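Local coordinates for D-3-phosphoglycerate dehydrogenase-related protein (Vibrio cholerae, PDB 4S1V) that probably catalyses the NAD-dependent interconversion of a D-2-hydroxyacid and its 2-oxoacid, as in the D-3-phosphoglycerate dehydrogenase family, at residues Trp153-Ile158 against Arg182-Glu187; Arg161-Gly166 against Met171-Trp176; Ala194-Phe199 against Lys222-Ala227; Ala247-Met252 against Asn274-Ser279. All coordinates share one frame; numbering follows the deposited sequence.

In the fold
All four contacts lie in the Rossmann-type NAD-binding domain. Interactions 1 and 2 are close neighbours, their centres 9 Å apart: interaction 2 packs helix 157-168 on strand 173-176, and interaction 1 sets the turn before that helix against the helix after that strand. The turn holds Gly154 and Gly156 of a GxGxxG sequence, consistent with the coenzyme-binding loop of this family. Interaction 3, about 18 Å from both between centres, reaches them through Trp176 and Trp153, which touch Phe199 and Lys196. Interaction 4 sits farther along the sheet, centred 20 Å from interaction 3, to which it is joined by Lys222 and Leu225.

Interaction 1: Trp153-Ile158 against Arg182-Glu187; sequences WGLGKI and RQKALE
Leu155 and Lys184 mark the closest approach of the two backbones, 7.2 Å between their CA atoms, where the turn following strand 150-153 passes the middle of helix 179-188. Segment 153-158 leaves the strand at Trp153, turns through Gly154 and Gly156, and runs into the first turn of helix 157-168 at Lys157 and Ile158; segment 182-187 is helical throughout. No hydrogen bond links the two, and the contact is small, burying 124 Å² in all.

Leu155 carries the turn's share of it. With CG anti to the backbone N (chi1 -154°), the side chain reaches toward the helix and its CD2 branch does the touching. This methyl comes 3.4 Å from the backbone N of Ala185 and lies 3.6 Å from CG of Lys184, so it rests on the helix backbone between two successive residues.

The turn has the glycine pattern of a dinucleotide-binding Rossmann fold, in which Gly154 and Gly156 would belong to the GxGxxG loop. Gly154 adopts a positive phi (97°), and its backbone conformation is one that calls for glycine. Ser181, just ahead of the helical segment, hydrogen-bonds to the backbone N of Leu155 through its OG.

The lysine chain crosses Leu155 at about a right angle. Its CB and CG meet the methyl, whereas a bend at chi2 (74°) carries the amine away from the turn. Ala185 adds its CB, 4.1 Å from Leu155 CD2, and also packs on Val175 of the neighbouring strand.

Interaction 2: Arg161-Gly166 against Met171-Trp176; sequences RIAQFG and MPILVW
Ala163 and Gly166, one turn apart on helix 157-168, meet Ile173 and Met171 in a buried, largely apolar contact between the helix and the start of the strand it leads into. Ile173 sends both branches to the helix. Its CG2, anti to the backbone N, lies 4.0 Å from the CB of Ala163, while CD1 is 3.6 Å from the carbonyl O of Ala163. With no side chain at Gly166, CD1 of Ile173 also packs directly against the helix backbone, near Gly166 C.

A single hydrogen bond crosses the contact, from Met171 N to Gly166 O at 2.8 Å, with the donor 41° above the carbonyl plane. Beside the bond, Met171 CB lies 3.3 Å from Gly166 O, and the chain then runs past the glycine to place SD 3.9 Å from its CA. On another side of the helix Phe165 stacks on Phe169 of the second subunit. Ile152 of strand 150-153 touches both Ala163 and Ile173, completing the packing of helix against sheet in the beta-alpha-beta unit 150-176 of a Rossmann fold.

Interaction 3: Ala194-Phe199 against Lys222-Ala227; sequences ADKAEF and KQDLLA
Lys196 and Asp224 make the one direct link between these helices, a salt bridge near the surface. Lys196 NZ donates to Asp224 OD2 (2.7 Å), which accepts with its syn lone pair, and Asp224 OD1 lies at 3.2 Å from the same NZ. The amine therefore sits in front of the carboxylate, nearer one oxygen. Lys196 starts out extended and bends at chi3 (74°), crossing the aspartate at about a right angle; its CE approaches Asp224 OD1 to 3.3 Å. Asp224 OD2 also accepts from Thr221 N just before the segment, so two donors hold that oxygen. A second ion pair leaves the other helix, where Lys222 forms a salt bridge with Asp27 of the third subunit.

Hydrogen bonds within segment 194-199 shape the helix start that presents the lysine. Asp195 is its N-cap: OD1 accepts from Glu198 N at 2.8 Å, nearly along the C-O axis. Glu198 OE2 reaches back to Ala194 N at 2.9 Å, met from well above the carboxylate plane.

Apolar packing involves the lysine's neighbours in the sheet, for its side chain touches Trp153 and Trp176. A surface salt bridge thus ties together two helices that connect strands of the parallel beta-sheet of a Rossmann-type domain.

Interaction 4: Ala247-Met252 against Asn274-Ser279; sequences ALYSVM and NEPLLS
Pro276 covers the ring of Tyr249 and Leu277 packs at its base, where helix 247-254 meets the 3-10 turn 276-278. Pro276 is the first bump. Its CB sits over one face of the tyrosine ring, 3.7 Å from the ring centroid and 18° off the normal, a CH-pi contact displaced toward the CD1 side, where CB lies 3.5 Å from CD1. The carbonyl O of Pro276 comes near the same flank, 3.4 Å from Tyr249 CE1. CG of the proline reaches back over the root of the ring, near CB and CG of Tyr249.

Leu277 is the second bump. It pushes into the hollow between Leu248 and Tyr249: its CD2 lies between Leu248 and the CA of Tyr249, 3.7 Å from the latter, while its CD1 meets CD2 of Leu248 at 3.9 Å. The two leucines cross at about a right angle. Leu248 has CG anti to the backbone N (chi1 -175°), which brings CD2 round to Leu277 although its CB starts off to one side. On the sheet, Val262 of strand 259-262 touches both leucines.

Within the turn, Glu275 OE2 accepts from Leu277 N (2.9 Å) with its anti lone pair. The hydroxyl of Tyr249 is hydrogen-bonded to Val30 O of the third subunit, and its ring meets Phe31 there nearly parallel. Interlocked side chains thus join helix 247-254 to the loop that leads into the edge strand 283-285 of the Rossmann-type sheet, facing the third subunit.

Interaction 1: Trp153-Ile158 against Arg182-Glu187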
loop_
_atom_site.group_PDB
_atom_site.type_symbol
_atom_site.label_atom_id
_atom_site.label_comp_id
_atom_site.label_asym_id
_atom_site.label_seq_id
_atom_site.Cartn_x
_atom_site.Cartn_y
_atom_site.Cartn_z
ATOM N N TRP C 153 -31.281 13.544 3.238
ATOM C CA TRP C 153 -31.919 14.048 4.444
ATOM C C TRP C 153 -31.846 15.543 4.392
ATOM O O TRP C 153 -30.767 16.121 4.539
ATOM C CB TRP C 153 -31.225 13.522 5.699
ATOM C CG TRP C 153 -32.001 13.725 6.981
ATOM C CD1 TRP C 153 -32.914 14.739 7.276
ATOM C CD2 TRP C 153 -31.938 12.902 8.206
ATOM N NE1 TRP C 153 -33.411 14.595 8.551
ATOM C CE2 TRP C 153 -32.869 13.511 9.158
ATOM C CE3 TRP C 153 -31.237 11.756 8.584
ATOM C CZ2 TRP C 153 -33.070 12.985 10.430
ATOM C CZ3 TRP C 153 -31.440 11.241 9.869
ATOM C CH2 TRP C 153 -32.343 11.837 10.767
ATOM N N GLY C 154 -32.993 16.180 4.143
ATOM C CA GLY C 154 -33.085 17.643 4.023
ATOM C C GLY C 154 -33.055 18.125 2.584
ATOM O O GLY C 154 -32.018 18.055 1.918
ATOM N N LEU C 155 -34.185 18.634 2.100
ATOM C CA LEU C 155 -34.287 19.050 0.698
ATOM C C LEU C 155 -34.296 20.568 0.531
ATOM O O LEU C 155 -35.147 21.124 -0.163
ATOM C CB LEU C 155 -35.504 18.397 0.012
ATOM C CG LEU C 155 -35.464 18.196 -1.510
ATOM C CD1 LEU C 155 -34.426 17.158 -1.919
ATOM C CD2 LEU C 155 -36.837 17.812 -2.038
ATOM N N GLY C 156 -33.327 21.233 1.160
ATOM C CA GLY C 156 -33.183 22.682 1.061
ATOM C C GLY C 156 -32.385 23.064 -0.167
ATOM O O GLY C 156 -32.249 22.266 -1.100
ATOM N N LYS C 157 -31.840 24.280 -0.159
ATOM C CA LYS C 157 -31.073 24.815 -1.291
ATOM C C LYS C 157 -29.961 23.871 -1.781
ATOM O O LYS C 157 -29.814 23.663 -2.983
ATOM C CB LYS C 157 -30.521 26.216 -0.973
ATOM C CG LYS C 157 -29.663 26.309 0.290
ATOM C CD LYS C 157 -29.029 27.685 0.468
ATOM C CE LYS C 157 -27.944 27.656 1.543
ATOM N NZ LYS C 157 -26.787 28.524 1.173
ATOM N N ILE C 158 -29.203 23.287 -0.854
ATOM C CA ILE C 158 -28.157 22.331 -1.228
ATOM C C ILE C 158 -28.742 20.961 -1.581
ATOM O O ILE C 158 -28.437 20.417 -2.641
ATOM C CB ILE C 158 -27.040 22.222 -0.159
ATOM C CG1 ILE C 158 -26.358 23.581 0.025
ATOM C CG2 ILE C 158 -26.002 21.187 -0.574
ATOM C CD1 ILE C 158 -25.441 23.677 1.231
ATOM N N ARG C 182 -40.157 16.634 2.604
ATOM C CA ARG C 182 -40.848 15.502 1.984
ATOM C C ARG C 182 -41.983 15.916 1.035
ATOM O O ARG C 182 -42.261 15.213 0.058
ATOM C CB ARG C 182 -41.339 14.517 3.050
ATOM C CG ARG C 182 -40.247 13.578 3.550
ATOM C CD ARG C 182 -40.739 12.712 4.698
ATOM N NE ARG C 182 -40.853 13.444 5.961
ATOM C CZ ARG C 182 -41.845 13.279 6.835
ATOM N NH1 ARG C 182 -42.840 12.426 6.575
ATOM N NH2 ARG C 182 -41.856 13.977 7.961
ATOM N N GLN C 183 -42.638 17.038 1.324
ATOM C CA GLN C 183 -43.621 17.623 0.401
ATOM C C GLN C 183 -42.955 18.094 -0.891
ATOM O O GLN C 183 -43.424 17.793 -1.996
ATOM C CB GLN C 183 -44.368 18.791 1.064
ATOM C CG GLN C 183 -45.464 19.401 0.193
ATOM C CD GLN C 183 -46.054 20.670 0.781
ATOM O OE1 GLN C 183 -46.111 20.843 1.994
ATOM N NE2 GLN C 183 -46.511 21.560 -0.084
ATOM N N LYS C 184 -41.860 18.833 -0.744
ATOM C CA LYS C 184 -41.034 19.242 -1.879
ATOM C C LYS C 184 -40.623 18.039 -2.737
ATOM O O LYS C 184 -40.714 18.082 -3.972
ATOM C CB LYS C 184 -39.793 19.988 -1.382
ATOM C CG LYS C 184 -39.010 20.706 -2.472
ATOM C CD LYS C 184 -39.735 21.952 -2.943
ATOM C CE LYS C 184 -38.892 22.751 -3.921
ATOM N NZ LYS C 184 -39.700 23.847 -4.527
ATOM N N ALA C 185 -40.179 16.974 -2.067
ATOM C CA ALA C 185 -39.818 15.708 -2.719
ATOM C C ALA C 185 -40.935 15.188 -3.636
ATOM O O ALA C 185 -40.703 14.920 -4.821
ATOM C CB ALA C 185 -39.461 14.663 -1.673
ATOM N N LEU C 186 -42.139 15.042 -3.083
ATOM C CA LEU C 186 -43.289 14.571 -3.868
ATOM C C LEU C 186 -43.620 15.526 -5.018
ATOM O O LEU C 186 -43.830 15.084 -6.138
ATOM C CB LEU C 186 -44.521 14.332 -2.986
ATOM C CG LEU C 186 -44.465 13.233 -1.909
ATOM C CD1 LEU C 186 -45.844 13.028 -1.303
ATOM C CD2 LEU C 186 -43.919 11.908 -2.427
ATOM N N GLU C 187 -43.640 16.829 -4.740
ATOM C CA GLU C 187 -43.896 17.839 -5.779
ATOM C C GLU C 187 -42.871 17.826 -6.916
ATOM O O GLU C 187 -43.191 18.192 -8.047
ATOM C CB GLU C 187 -43.982 19.234 -5.169
ATOM C CG GLU C 187 -45.240 19.474 -4.347
ATOM C CD GLU C 187 -45.149 20.719 -3.484
ATOM O OE1 GLU C 187 -44.079 21.366 -3.480
ATOM O OE2 GLU C 187 -46.144 21.055 -2.803
#

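Interaction 2: Arg161-Gly166 against Met171-Trp176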
loop_
_atom_site.group_PDB
_atom_site.type_symbol
_atom_site.label_atom_id
_atom_site.label_comp_id
_atom_site.label_asym_id
_atom_site.label_seq_id
_atom_site.Cartn_x
_atom_site.Cartn_y
_atom_site.Cartn_z
ATOM N N ARG C 161 -30.235 20.510 -5.113
ATOM C CA ARG C 161 -29.208 20.422 -6.135
ATOM C C ARG C 161 -28.593 19.032 -6.218
ATOM O O ARG C 161 -28.325 18.544 -7.315
ATOM C CB ARG C 161 -28.138 21.489 -5.918
ATOM C CG ARG C 161 -28.643 22.873 -6.290
ATOM C CD ARG C 161 -27.661 23.982 -5.995
ATOM N NE ARG C 161 -28.358 25.268 -6.070
ATOM C CZ ARG C 161 -28.393 26.054 -7.141
ATOM N NH1 ARG C 161 -27.748 25.729 -8.252
ATOM N NH2 ARG C 161 -29.067 27.187 -7.089
ATOM N N ILE C 162 -28.386 18.405 -5.059
ATOM C CA ILE C 162 -27.862 17.035 -4.980
ATOM C C ILE C 162 -28.830 16.047 -5.639
ATOM O O ILE C 162 -28.407 15.144 -6.366
ATOM C CB ILE C 162 -27.550 16.633 -3.514
ATOM C CG1 ILE C 162 -26.549 17.612 -2.865
ATOM C CG2 ILE C 162 -27.016 15.211 -3.415
ATOM C CD1 ILE C 162 -25.287 17.867 -3.660
ATOM N N ALA C 163 -30.128 16.232 -5.383
ATOM C CA ALA C 163 -31.190 15.439 -6.021
ATOM C C ALA C 163 -31.169 15.553 -7.540
ATOM O O ALA C 163 -31.268 14.548 -8.230
ATOM C CB ALA C 163 -32.552 15.841 -5.484
ATOM N N GLN C 164 -31.027 16.774 -8.059
ATOM C CA GLN C 164 -30.957 16.974 -9.507
ATOM C C GLN C 164 -29.733 16.277 -10.086
ATOM O O GLN C 164 -29.802 15.723 -11.185
ATOM C CB GLN C 164 -30.931 18.466 -9.859
ATOM C CG GLN C 164 -32.270 19.157 -9.670
ATOM C CD GLN C 164 -32.180 20.668 -9.701
ATOM O OE1 GLN C 164 -31.132 21.257 -9.408
ATOM N NE2 GLN C 164 -33.291 21.314 -10.052
ATOM N N PHE C 165 -28.624 16.300 -9.337
ATOM C CA PHE C 165 -27.409 15.599 -9.745
ATOM C C PHE C 165 -27.671 14.096 -9.810
ATOM O O PHE C 165 -27.408 13.472 -10.825
ATOM C CB PHE C 165 -26.201 15.905 -8.821
ATOM C CG PHE C 165 -25.778 17.372 -8.788
ATOM C CD1 PHE C 165 -26.071 18.250 -9.850
ATOM C CD2 PHE C 165 -25.054 17.865 -7.703
ATOM C CE1 PHE C 165 -25.670 19.585 -9.811
ATOM C CE2 PHE C 165 -24.648 19.202 -7.657
ATOM C CZ PHE C 165 -24.962 20.066 -8.713
ATOM N N GLY C 166 -28.187 13.517 -8.726
ATOM C CA GLY C 166 -28.467 12.075 -8.690
ATOM C C GLY C 166 -29.385 11.663 -9.833
ATOM O O GLY C 166 -29.157 10.662 -10.504
ATOM N N MET C 171 -30.071 7.984 -10.683
ATOM C CA MET C 171 -30.303 7.474 -9.345
ATOM C C MET C 171 -31.751 7.723 -8.917
ATOM O O MET C 171 -32.239 8.846 -9.030
ATOM C CB MET C 171 -29.353 8.130 -8.331
ATOM C CG MET C 171 -27.873 8.051 -8.685
ATOM S SD MET C 171 -26.828 8.745 -7.389
ATOM C CE MET C 171 -26.816 7.425 -6.176
ATOM N N PRO C 172 -32.443 6.676 -8.416
ATOM C CA PRO C 172 -33.694 6.965 -7.698
ATOM C C PRO C 172 -33.419 7.940 -6.543
ATOM O O PRO C 172 -32.359 7.877 -5.914
ATOM C CB PRO C 172 -34.113 5.599 -7.140
ATOM C CG PRO C 172 -33.437 4.585 -8.009
ATOM C CD PRO C 172 -32.167 5.229 -8.519
ATOM N N ILE C 173 -34.355 8.837 -6.274
ATOM C CA ILE C 173 -34.179 9.792 -5.189
ATOM C C ILE C 173 -35.158 9.477 -4.071
ATOM O O ILE C 173 -36.366 9.412 -4.304
ATOM C CB ILE C 173 -34.336 11.256 -5.675
ATOM C CG1 ILE C 173 -33.476 11.513 -6.921
ATOM C CG2 ILE C 173 -34.015 12.245 -4.553
ATOM C CD1 ILE C 173 -31.976 11.404 -6.706
ATOM N N LEU C 174 -34.616 9.242 -2.875
ATOM C CA LEU C 174 -35.414 8.985 -1.671
ATOM C C LEU C 174 -35.121 10.074 -0.645
ATOM O O LEU C 174 -33.954 10.346 -0.325
ATOM C CB LEU C 174 -35.085 7.609 -1.090
ATOM C CG LEU C 174 -35.893 7.135 0.122
ATOM C CD1 LEU C 174 -37.350 6.838 -0.242
ATOM C CD2 LEU C 174 -35.248 5.913 0.757
ATOM N N VAL C 175 -36.176 10.705 -0.139
ATOM C CA VAL C 175 -36.016 11.887 0.703
ATOM C C VAL C 175 -36.566 11.674 2.112
ATOM O O VAL C 175 -37.659 11.136 2.294
ATOM C CB VAL C 175 -36.640 13.134 0.042
ATOM C CG1 VAL C 175 -36.571 14.344 0.957
ATOM C CG2 VAL C 175 -35.957 13.432 -1.290
ATOM N N TRP C 176 -35.783 12.094 3.100
ATOM C CA TRP C 176 -36.223 12.131 4.491
ATOM C C TRP C 176 -36.001 13.503 5.083
ATOM O O TRP C 176 -35.144 14.270 4.623
ATOM C CB TRP C 176 -35.524 11.041 5.313
ATOM C CG TRP C 176 -35.994 11.008 6.745
ATOM C CD1 TRP C 176 -35.240 11.232 7.894
ATOM C CD2 TRP C 176 -37.367 10.790 7.228
ATOM N NE1 TRP C 176 -36.023 11.150 9.020
ATOM C CE2 TRP C 176 -37.308 10.889 8.692
ATOM C CE3 TRP C 176 -38.591 10.519 6.618
ATOM C CZ2 TRP C 176 -38.438 10.719 9.489
ATOM C CZ3 TRP C 176 -39.721 10.358 7.428
ATOM C CH2 TRP C 176 -39.645 10.455 8.830
#

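Interaction 3: Ala194-Phe199 against Lys222-Ala227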
loop_
_atom_site.group_PDB
_atom_site.type_symbol
_atom_site.label_atom_id
_atom_site.label_comp_id
_atom_site.label_asym_id
_atom_site.label_seq_id
_atom_site.Cartn_x
_atom_site.Cartn_y
_atom_site.Cartn_z
ATOM N N ALA C 194 -41.024 6.599 4.171
ATOM C CA ALA C 194 -42.116 6.416 5.124
ATOM C C ALA C 194 -41.696 6.841 6.530
ATOM O O ALA C 194 -42.475 7.464 7.251
ATOM C CB ALA C 194 -42.575 4.962 5.132
ATOM N N ASP C 195 -40.473 6.474 6.908
ATOM C CA ASP C 195 -39.861 6.901 8.169
ATOM C C ASP C 195 -38.336 6.839 8.066
ATOM O O ASP C 195 -37.793 6.433 7.030
ATOM C CB ASP C 195 -40.381 6.080 9.366
ATOM C CG ASP C 195 -40.219 4.577 9.176
ATOM O OD1 ASP C 195 -39.188 4.129 8.626
ATOM O OD2 ASP C 195 -41.124 3.831 9.603
ATOM N N LYS C 196 -37.662 7.245 9.142
ATOM C CA LYS C 196 -36.200 7.260 9.216
ATOM C C LYS C 196 -35.631 5.851 9.039
ATOM O O LYS C 196 -34.617 5.669 8.349
ATOM C CB LYS C 196 -35.731 7.885 10.544
ATOM C CG LYS C 196 -34.218 7.990 10.693
ATOM C CD LYS C 196 -33.779 8.698 11.974
ATOM C CE LYS C 196 -33.954 7.834 13.212
ATOM N NZ LYS C 196 -33.034 8.268 14.300
ATOM N N ALA C 197 -36.289 4.866 9.657
ATOM C CA ALA C 197 -35.882 3.456 9.535
ATOM C C ALA C 197 -35.833 2.988 8.072
ATOM O O ALA C 197 -34.839 2.409 7.640
ATOM C CB ALA C 197 -36.776 2.553 10.376
ATOM N N GLU C 198 -36.885 3.266 7.302
ATOM C CA GLU C 198 -36.883 2.947 5.869
ATOM C C GLU C 198 -35.769 3.695 5.111
ATOM O O GLU C 198 -35.141 3.139 4.212
ATOM C CB GLU C 198 -38.255 3.245 5.242
ATOM C CG GLU C 198 -38.239 3.326 3.721
ATOM C CD GLU C 198 -39.620 3.460 3.101
ATOM O OE1 GLU C 198 -40.416 2.499 3.175
ATOM O OE2 GLU C 198 -39.904 4.520 2.511
ATOM N N PHE C 199 -35.538 4.952 5.483
ATOM C CA PHE C 199 -34.547 5.798 4.831
ATOM C C PHE C 199 -33.147 5.204 4.957
ATOM O O PHE C 199 -32.452 5.055 3.960
ATOM C CB PHE C 199 -34.614 7.229 5.394
ATOM C CG PHE C 199 -33.615 8.187 4.785
ATOM C CD1 PHE C 199 -33.712 8.572 3.448
ATOM C CD2 PHE C 199 -32.592 8.728 5.563
ATOM C CE1 PHE C 199 -32.798 9.467 2.903
ATOM C CE2 PHE C 199 -31.678 9.624 5.023
ATOM C CZ PHE C 199 -31.777 9.990 3.690
ATOM N N LYS C 222 -25.927 5.880 16.227
ATOM C CA LYS C 222 -25.120 4.725 15.835
ATOM C C LYS C 222 -26.008 3.613 15.274
ATOM O O LYS C 222 -25.640 2.941 14.309
ATOM C CB LYS C 222 -24.294 4.194 17.019
ATOM C CG LYS C 222 -23.331 3.080 16.642
ATOM C CD LYS C 222 -22.527 2.601 17.841
ATOM C CE LYS C 222 -21.284 1.855 17.392
ATOM N NZ LYS C 222 -20.379 1.588 18.545
ATOM N N GLN C 223 -27.179 3.440 15.878
ATOM C CA GLN C 223 -28.161 2.452 15.428
ATOM C C GLN C 223 -28.646 2.737 13.998
ATOM O O GLN C 223 -28.817 1.818 13.206
ATOM C CB GLN C 223 -29.329 2.353 16.427
ATOM C CG GLN C 223 -28.943 1.772 17.795
ATOM C CD GLN C 223 -28.447 2.810 18.820
ATOM O OE1 GLN C 223 -27.806 3.820 18.479
ATOM N NE2 GLN C 223 -28.733 2.546 20.095
ATOM N N ASP C 224 -28.835 4.013 13.666
ATOM C CA ASP C 224 -29.175 4.421 12.300
ATOM C C ASP C 224 -28.089 4.007 11.301
ATOM O O ASP C 224 -28.394 3.453 10.249
ATOM C CB ASP C 224 -29.402 5.933 12.211
ATOM C CG ASP C 224 -30.592 6.412 13.035
ATOM O OD1 ASP C 224 -31.554 5.636 13.239
ATOM O OD2 ASP C 224 -30.560 7.589 13.463
ATOM N N LEU C 225 -26.825 4.287 11.629
ATOM C CA LEU C 225 -25.711 3.871 10.772
ATOM C C LEU C 225 -25.666 2.354 10.596
ATOM O O LEU C 225 -25.433 1.863 9.487
ATOM C CB LEU C 225 -24.371 4.376 11.309
ATOM C CG LEU C 225 -24.185 5.886 11.467
ATOM C CD1 LEU C 225 -22.816 6.174 12.053
ATOM C CD2 LEU C 225 -24.374 6.632 10.147
ATOM N N LEU C 226 -25.910 1.619 11.683
ATOM C CA LEU C 226 -25.826 0.149 11.661
ATOM C C LEU C 226 -26.933 -0.506 10.837
ATOM O O LEU C 226 -26.782 -1.642 10.379
ATOM C CB LEU C 226 -25.808 -0.422 13.085
ATOM C CG LEU C 226 -24.531 -0.163 13.894
ATOM C CD1 LEU C 226 -24.794 -0.329 15.384
ATOM C CD2 LEU C 226 -23.400 -1.067 13.422
ATOM N N ALA C 227 -28.029 0.225 10.639
ATOM C CA ALA C 227 -29.153 -0.246 9.838
ATOM C C ALA C 227 -28.932 -0.037 8.340
ATOM O O ALA C 227 -29.809 -0.356 7.537
ATOM C CB ALA C 227 -30.447 0.427 10.288
#

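Interaction 4: Ala247-Met252 against Asn274-Ser279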
loop_
_atom_site.group_PDB
_atom_site.type_symbol
_atom_site.label_atom_id
_atom_site.label_comp_id
_atom_site.label_asym_id
_atom_site.label_seq_id
_atom_site.Cartn_x
_atom_site.Cartn_y
_atom_site.Cartn_z
ATOM N N ALA C 247 -19.776 7.795 16.641
ATOM C CA ALA C 247 -20.511 6.686 16.030
ATOM C C ALA C 247 -20.041 6.373 14.611
ATOM O O ALA C 247 -19.920 5.197 14.250
ATOM C CB ALA C 247 -22.010 6.953 16.058
ATOM N N LEU C 248 -19.772 7.412 13.814
ATOM C CA LEU C 248 -19.299 7.195 12.449
ATOM C C LEU C 248 -17.969 6.444 12.417
ATOM O O LEU C 248 -17.818 5.467 11.662
ATOM C CB LEU C 248 -19.170 8.504 11.659
ATOM C CG LEU C 248 -18.781 8.315 10.168
ATOM C CD1 LEU C 248 -19.798 7.496 9.376
ATOM C CD2 LEU C 248 -18.532 9.649 9.476
ATOM N N TYR C 249 -17.009 6.903 13.220
ATOM C CA TYR C 249 -15.708 6.229 13.260
ATOM C C TYR C 249 -15.861 4.769 13.678
ATOM O O TYR C 249 -15.332 3.872 13.027
ATOM C CB TYR C 249 -14.677 6.920 14.174
ATOM C CG TYR C 249 -13.466 6.022 14.337
ATOM C CD1 TYR C 249 -12.506 5.944 13.330
ATOM C CD2 TYR C 249 -13.335 5.176 15.442
ATOM C CE1 TYR C 249 -11.423 5.093 13.437
ATOM C CE2 TYR C 249 -12.259 4.305 15.555
ATOM C CZ TYR C 249 -11.308 4.269 14.548
ATOM O OH TYR C 249 -10.229 3.430 14.631
ATOM N N SER C 250 -16.576 4.541 14.773
ATOM C CA SER C 250 -16.746 3.191 15.310
ATOM C C SER C 250 -17.301 2.246 14.241
ATOM O O SER C 250 -16.806 1.128 14.085
ATOM C CB SER C 250 -17.646 3.218 16.546
ATOM O OG SER C 250 -17.745 1.923 17.128
ATOM N N VAL C 251 -18.295 2.718 13.485
ATOM C CA VAL C 251 -18.989 1.903 12.470
ATOM C C VAL C 251 -18.138 1.658 11.219
ATOM O O VAL C 251 -18.064 0.534 10.725
ATOM C CB VAL C 251 -20.354 2.526 12.086
ATOM C CG1 VAL C 251 -20.952 1.845 10.867
ATOM C CG2 VAL C 251 -21.331 2.439 13.253
ATOM N N MET C 252 -17.476 2.698 10.722
ATOM C CA MET C 252 -16.612 2.553 9.552
ATOM C C MET C 252 -15.407 1.646 9.822
ATOM O O MET C 252 -15.025 0.832 8.970
ATOM C CB MET C 252 -16.176 3.924 9.031
ATOM C CG MET C 252 -17.328 4.761 8.487
ATOM S SD MET C 252 -18.268 3.905 7.204
ATOM C CE MET C 252 -19.933 4.253 7.751
ATOM N N ASN C 274 -5.481 12.417 15.919
ATOM C CA ASN C 274 -6.398 13.145 16.771
ATOM C C ASN C 274 -7.823 12.824 16.316
ATOM O O ASN C 274 -8.567 12.147 17.030
ATOM C CB ASN C 274 -6.048 14.620 16.575
ATOM C CG ASN C 274 -6.715 15.522 17.582
ATOM O OD1 ASN C 274 -7.900 15.377 17.886
ATOM N ND2 ASN C 274 -5.950 16.472 18.109
ATOM N N GLU C 275 -8.176 13.285 15.114
ATOM C CA GLU C 275 -9.401 12.874 14.431
ATOM C C GLU C 275 -9.276 11.411 13.972
ATOM O O GLU C 275 -8.520 11.116 13.052
ATOM C CB GLU C 275 -9.679 13.798 13.231
ATOM C CG GLU C 275 -10.863 13.405 12.352
ATOM C CD GLU C 275 -12.123 13.131 13.153
ATOM O OE1 GLU C 275 -12.713 14.093 13.689
ATOM O OE2 GLU C 275 -12.514 11.953 13.261
ATOM N N PRO C 276 -10.028 10.491 14.602
ATOM C CA PRO C 276 -9.870 9.076 14.229
ATOM C C PRO C 276 -10.290 8.749 12.786
ATOM O O PRO C 276 -9.757 7.813 12.192
ATOM C CB PRO C 276 -10.757 8.339 15.240
ATOM C CG PRO C 276 -11.733 9.361 15.734
ATOM C CD PRO C 276 -11.022 10.681 15.675
ATOM N N LEU C 277 -11.217 9.525 12.224
ATOM C CA LEU C 277 -11.667 9.301 10.848
ATOM C C LEU C 277 -10.558 9.391 9.804
ATOM O O LEU C 277 -10.661 8.768 8.751
ATOM C CB LEU C 277 -12.819 10.240 10.469
ATOM C CG LEU C 277 -14.213 9.994 11.040
ATOM C CD1 LEU C 277 -15.151 11.113 10.594
ATOM C CD2 LEU C 277 -14.754 8.641 10.606
ATOM N N LEU C 278 -9.497 10.134 10.106
ATOM C CA LEU C 278 -8.371 10.302 9.185
ATOM C C LEU C 278 -7.491 9.056 9.016
ATOM O O LEU C 278 -6.600 9.034 8.168
ATOM C CB LEU C 278 -7.516 11.504 9.602
ATOM C CG LEU C 278 -8.096 12.872 9.207
ATOM C CD1 LEU C 278 -7.389 14.031 9.893
ATOM C CD2 LEU C 278 -8.043 13.051 7.700
ATOM N N SER C 279 -7.742 8.025 9.812
ATOM C CA SER C 279 -6.956 6.797 9.733
ATOM C C SER C 279 -7.694 5.605 9.124
ATOM O O SER C 279 -7.267 4.470 9.305
ATOM C CB SER C 279 -6.426 6.415 11.117
ATOM O OG SER C 279 -5.611 7.448 11.643
#